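Local structure of citrate synthase (Metallosphaera sedula, 6ABW) at residues Ser79-Ala84 / Asn131-Val136; Lys288-Arg293 / Phe332-Phe337. The protein probably catalyses the condensation of oxaloacetate with acetyl-CoA and water to give citrate and CoA, the entry step of the tricarboxylic acid cycle. One frame throughout, in Å; residues are numbered along the deposited sequence.

Contact 1 of 2, residues Ser79-Ala84 / Asn131-Val136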
loop_
_atom_site.group_PDB
_atom_site.type_symbol
_atom_site.label_atom_id
_atom_site.label_comp_id
_atom_site.label_asym_id
_atom_site.label_seq_id
_atom_site.Cartn_x
_atom_site.Cartn_y
_atom_site.Cartn_z
ATOM N N SER A 79 19.752 -9.076 20.294
ATOM C CA SER A 79 20.528 -9.877 19.306
ATOM C C SER A 79 19.742 -10.026 17.979
ATOM O O SER A 79 20.337 -9.994 16.898
ATOM C CB SER A 79 20.769 -11.306 19.815
ATOM O OG SER A 79 21.428 -11.223 21.025
ATOM N N ALA A 80 18.442 -10.189 18.073
ATOM C CA ALA A 80 17.599 -10.322 16.854
ATOM C C ALA A 80 17.604 -9.010 16.026
ATOM O O ALA A 80 17.756 -9.039 14.793
ATOM C CB ALA A 80 16.202 -10.706 17.220
ATOM N N LEU A 81 17.535 -7.861 16.717
ATOM C CA LEU A 81 17.696 -6.578 16.028
ATOM C C LEU A 81 19.044 -6.476 15.352
ATOM O O LEU A 81 19.133 -6.155 14.164
ATOM C CB LEU A 81 17.522 -5.384 16.971
ATOM C CG LEU A 81 16.141 -5.206 17.501
ATOM C CD1 LEU A 81 16.198 -4.265 18.718
ATOM C CD2 LEU A 81 15.212 -4.569 16.447
ATOM N N ASP A 82 20.121 -6.826 16.088
ATOM C CA ASP A 82 21.470 -6.726 15.534
ATOM C C ASP A 82 21.696 -7.536 14.279
ATOM O O ASP A 82 22.308 -7.047 13.356
ATOM C CB ASP A 82 22.542 -7.156 16.523
ATOM C CG ASP A 82 22.692 -6.155 17.685
ATOM O OD1 ASP A 82 22.252 -4.971 17.549
ATOM O OD2 ASP A 82 23.258 -6.531 18.746
ATOM N N GLU A 83 21.121 -8.706 14.238
ATOM C CA GLU A 83 21.408 -9.580 13.065
ATOM C C GLU A 83 20.517 -9.156 11.885
ATOM O O GLU A 83 20.833 -9.480 10.774
ATOM C CB GLU A 83 21.304 -11.048 13.426
ATOM C CG GLU A 83 19.923 -11.556 13.616
ATOM C CD GLU A 83 19.827 -12.993 14.133
ATOM O OE1 GLU A 83 18.785 -13.304 14.808
ATOM O OE2 GLU A 83 20.752 -13.810 13.854
ATOM N N ALA A 84 19.432 -8.412 12.154
ATOM C CA ALA A 84 18.505 -8.005 11.103
ATOM C C ALA A 84 18.907 -6.710 10.376
ATOM O O ALA A 84 18.372 -6.464 9.323
ATOM C CB ALA A 84 17.127 -7.886 11.695
ATOM N N ASN A 131 9.326 -11.823 13.062
ATOM C CA ASN A 131 9.327 -11.123 11.746
ATOM C C ASN A 131 9.158 -9.610 11.923
ATOM O O ASN A 131 9.807 -8.863 11.256
ATOM C CB ASN A 131 8.225 -11.676 10.828
ATOM C CG ASN A 131 8.496 -13.161 10.407
ATOM O OD1 ASN A 131 7.579 -13.900 10.006
ATOM N ND2 ASN A 131 9.721 -13.564 10.486
ATOM N N ALA A 132 8.311 -9.183 12.855
ATOM C CA ALA A 132 8.132 -7.748 13.135
ATOM C C ALA A 132 9.388 -7.088 13.726
ATOM O O ALA A 132 9.768 -5.942 13.373
ATOM C CB ALA A 132 6.968 -7.574 14.047
ATOM N N VAL A 133 10.071 -7.812 14.635
ATOM C CA VAL A 133 11.335 -7.309 15.216
ATOM C C VAL A 133 12.373 -7.064 14.154
ATOM O O VAL A 133 13.027 -6.036 14.140
ATOM C CB VAL A 133 11.906 -8.276 16.281
ATOM C CG1 VAL A 133 13.348 -7.893 16.683
ATOM C CG2 VAL A 133 11.034 -8.201 17.527
ATOM N N LYS A 134 12.479 -8.015 13.229
ATOM C CA LYS A 134 13.450 -7.868 12.152
ATOM C C LYS A 134 13.046 -6.665 11.233
ATOM O O LYS A 134 13.892 -5.939 10.730
ATOM C CB LYS A 134 13.535 -9.146 11.314
ATOM C CG LYS A 134 14.335 -10.290 12.008
ATOM C CD LYS A 134 14.524 -11.499 11.110
ATOM C CE LYS A 134 13.302 -12.417 11.160
ATOM N NZ LYS A 134 13.505 -13.493 10.161
ATOM N N LEU A 135 11.771 -6.500 11.004
ATOM C CA LEU A 135 11.306 -5.377 10.169
ATOM C C LEU A 135 11.656 -4.026 10.816
ATOM O O LEU A 135 12.030 -3.090 10.132
ATOM C CB LEU A 135 9.760 -5.516 9.951
ATOM C CG LEU A 135 9.116 -4.426 9.039
ATOM C CD1 LEU A 135 7.842 -4.967 8.391
ATOM C CD2 LEU A 135 8.764 -3.156 9.803
ATOM N N VAL A 136 11.465 -3.900 12.119
ATOM C CA VAL A 136 11.777 -2.649 12.840
ATOM C C VAL A 136 13.267 -2.302 12.720
ATOM O O VAL A 136 13.641 -1.161 12.430
ATOM C CB VAL A 136 11.328 -2.712 14.315
ATOM C CG1 VAL A 136 11.922 -1.531 15.067
ATOM C CG2 VAL A 136 9.791 -2.671 14.336
#
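Leu81 and Val133 meet at the tightly packed, buried side of this contact, their side chains crossing at about a right angle. Leu81 CD2 lies 3.8 Å from Val133 CG1 and also reaches the backbone of the other helix, 3.5 Å from Val133 O. The methyl CG1 is presented to helix 71-84 because it stands opposite the backbone N of Val133 (chi1 169°). The same methyl takes Ala80 on another flank, with Ala80 CB 4.0 Å from Val133 CG1, so that one valine branch is shared by two residues on successive positions of the facing helix. The two segments belong to helices 71-84 and 128-151 of the largely helical citrate synthase fold; the axes of the two short segments approach to 8.3 Å and cross at -55°, a separation consistent with the two small alanines, Ala80 and Ala84, that face the other helix. No hydrogen bond joins the segments. One turn after Ala80, Ala84 CB rests on the root of Lys134, 3.7 Å from Lys134 CG, where the two backbones come nearest. The looser, partly exposed side is that of Lys134, whose chain bends at chi3 (-84°) and carries its ammonium end away from helix 71-84, so its aliphatic base alone does the packing. Helix 56-65 adds to the buried side, with Leu64 touching Val133 and Glu57 touching Leu81. Ala84 O accepts a hydrogen bond from Arg138 NE, a further link to helix 128-151 just beyond the segment.

Contact 2 of 2, residues Lys288-Arg293 / Phe332-Phe337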
loop_
_atom_site.group_PDB
_atom_site.type_symbol
_atom_site.label_atom_id
_atom_site.label_comp_id
_atom_site.label_asym_id
_atom_site.label_seq_id
_atom_site.Cartn_x
_atom_site.Cartn_y
_atom_site.Cartn_z
ATOM N N LYS A 288 14.820 20.922 24.741
ATOM C CA LYS A 288 15.559 21.903 25.547
ATOM C C LYS A 288 17.030 21.520 25.737
ATOM O O LYS A 288 17.936 22.197 25.317
ATOM C CB LYS A 288 14.876 22.033 26.902
ATOM C CG LYS A 288 15.616 23.016 27.805
ATOM C CD LYS A 288 14.679 23.782 28.710
ATOM C CE LYS A 288 15.477 24.932 29.321
ATOM N NZ LYS A 288 14.586 25.672 30.242
ATOM N N VAL A 289 17.253 20.340 26.235
ATOM C CA VAL A 289 18.605 19.819 26.387
ATOM C C VAL A 289 19.508 19.862 25.144
ATOM O O VAL A 289 20.576 20.503 25.099
ATOM C CB VAL A 289 18.492 18.337 26.832
ATOM C CG1 VAL A 289 19.870 17.803 27.221
ATOM C CG2 VAL A 289 17.440 18.174 27.935
ATOM N N ILE A 290 19.075 19.181 24.087
ATOM C CA ILE A 290 19.936 19.039 22.935
ATOM C C ILE A 290 19.959 20.260 22.019
ATOM O O ILE A 290 20.883 20.407 21.214
ATOM C CB ILE A 290 19.592 17.757 22.108
ATOM C CG1 ILE A 290 18.145 17.786 21.626
ATOM C CG2 ILE A 290 19.819 16.518 22.958
ATOM C CD1 ILE A 290 17.860 16.725 20.607
ATOM N N SER A 291 18.952 21.142 22.120
ATOM C CA SER A 291 18.942 22.343 21.272
ATOM C C SER A 291 19.986 23.370 21.637
ATOM O O SER A 291 20.415 24.148 20.766
ATOM C CB SER A 291 17.585 23.011 21.319
ATOM O OG SER A 291 16.694 22.149 20.597
ATOM N N GLU A 292 20.349 23.384 22.911
ATOM C CA GLU A 292 21.194 24.458 23.452
ATOM C C GLU A 292 22.592 24.392 22.870
ATOM O O GLU A 292 23.190 25.419 22.607
ATOM C CB GLU A 292 21.218 24.426 24.992
ATOM C CG GLU A 292 19.856 24.651 25.705
ATOM C CD GLU A 292 18.833 25.592 25.002
ATOM O OE1 GLU A 292 18.997 26.827 25.102
ATOM O OE2 GLU A 292 17.833 25.128 24.379
ATOM N N ARG A 293 23.058 23.181 22.596
ATOM C CA ARG A 293 24.400 22.951 22.073
ATOM C C ARG A 293 24.641 23.254 20.569
ATOM O O ARG A 293 25.730 22.969 20.061
ATOM C CB ARG A 293 24.795 21.485 22.322
ATOM C CG ARG A 293 24.763 20.989 23.771
ATOM C CD ARG A 293 25.919 20.015 24.017
ATOM N NE ARG A 293 25.609 18.839 24.841
ATOM C CZ ARG A 293 25.061 17.684 24.426
ATOM N NH1 ARG A 293 24.665 17.474 23.160
ATOM N NH2 ARG A 293 24.888 16.716 25.313
ATOM N N PHE A 332 14.146 16.628 16.262
ATOM C CA PHE A 332 14.811 16.023 15.103
ATOM C C PHE A 332 15.856 16.936 14.465
ATOM O O PHE A 332 16.996 16.499 14.114
ATOM C CB PHE A 332 13.785 15.605 14.043
ATOM C CG PHE A 332 12.780 14.590 14.492
ATOM C CD1 PHE A 332 13.106 13.510 15.303
ATOM C CD2 PHE A 332 11.437 14.721 14.017
ATOM C CE1 PHE A 332 12.167 12.589 15.660
ATOM C CE2 PHE A 332 10.516 13.744 14.404
ATOM C CZ PHE A 332 10.944 12.694 15.172
ATOM N N TYR A 333 15.518 18.197 14.369
ATOM C CA TYR A 333 16.465 19.200 13.843
ATOM C C TYR A 333 17.713 19.301 14.709
ATOM O O TYR A 333 18.824 19.308 14.165
ATOM C CB TYR A 333 15.782 20.571 13.760
ATOM C CG TYR A 333 16.571 21.542 12.950
ATOM C CD1 TYR A 333 16.494 21.549 11.580
ATOM C CD2 TYR A 333 17.471 22.409 13.577
ATOM C CE1 TYR A 333 17.226 22.480 10.841
ATOM C CE2 TYR A 333 18.221 23.307 12.856
ATOM C CZ TYR A 333 18.106 23.332 11.503
ATOM O OH TYR A 333 18.856 24.260 10.815
ATOM N N ALA A 334 17.530 19.306 16.018
ATOM C CA ALA A 334 18.644 19.462 16.984
ATOM C C ALA A 334 19.571 18.229 16.889
ATOM O O ALA A 334 20.752 18.326 17.118
ATOM C CB ALA A 334 18.059 19.585 18.366
ATOM N N LEU A 335 18.999 17.053 16.551
ATOM C CA LEU A 335 19.754 15.839 16.315
ATOM C C LEU A 335 20.576 15.867 15.040
ATOM O O LEU A 335 21.470 15.022 14.921
ATOM C CB LEU A 335 18.866 14.613 16.318
ATOM C CG LEU A 335 18.261 14.287 17.676
ATOM C CD1 LEU A 335 17.184 13.279 17.525
ATOM C CD2 LEU A 335 19.332 13.790 18.702
ATOM N N GLY A 336 20.267 16.751 14.084
ATOM C CA GLY A 336 20.951 16.841 12.771
ATOM C C GLY A 336 20.122 16.441 11.586
ATOM O O GLY A 336 20.627 16.393 10.476
ATOM N N PHE A 337 18.820 16.168 11.805
ATOM C CA PHE A 337 18.013 15.739 10.683
ATOM C C PHE A 337 17.460 16.940 9.954
ATOM O O PHE A 337 16.914 17.835 10.571
ATOM C CB PHE A 337 16.876 14.806 11.099
ATOM C CG PHE A 337 17.340 13.457 11.597
ATOM C CD1 PHE A 337 17.677 12.435 10.683
ATOM C CD2 PHE A 337 17.386 13.164 12.916
ATOM C CE1 PHE A 337 18.121 11.226 11.120
ATOM C CE2 PHE A 337 17.783 11.911 13.366
ATOM C CZ PHE A 337 18.200 10.947 12.476
#
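Ser291 and Ala334 mark the nearest backbone approach, CA to CA 5.2 Å, where the last turns of helices 278-292 and 325-335 meet. Ala334 CB fills the centre of the interface: Ile290 CD1 sits 3.6 Å from Ala334 CB, and Ser291 OG comes within 3.7 Å of the same methyl. The hydroxyl makes no hydrogen bond to the other segment; its partner is Ala287 O, one turn back in its own helix. With chi1 at 59°, Ile290 CG1 is flanked by both its backbone N and its carbonyl carbon, and CD1 extends to Ala334 and on to Leu335, slanting across that side chain 3.8 Å from Leu335 CD2. Just past the leucine the chain leaves the helix in a Schellman motif, with Gly336 at positive phi (112°), Phe337 N bonded to Phe332 O at 3.0 Å and Gly336 N to Tyr333 O at 2.9 Å. This small apolar contact is covered from two directions: helix 179-191 brings Ala184 against Ile290 and Glu181 against Leu335, while Phe301 of helix 295-315 packs on Ser291.

From the N terminus, contact 1 comes first: helix 71-84 is followed by helices 89-97 and 104-119 before the chain returns to it with helix 128-151. Some 150 residues later, contact 2 closes a similar excursion, in which helix 295-315 separates helices 278-292 and 325-335. The two closures run in series, neither nested nor crossed, and their centres lie 28 Å apart with nearest atoms about 13 Å from each other. Helix 342-365 relates them: its Thr351, Thr355 and Ile359 meet the 131-136 segment, while its Leu345 meets Phe332 and Phe337. Both contacts lie away from the acetyl-CoA site and from the predicted catalytic residues His270 and Asp325.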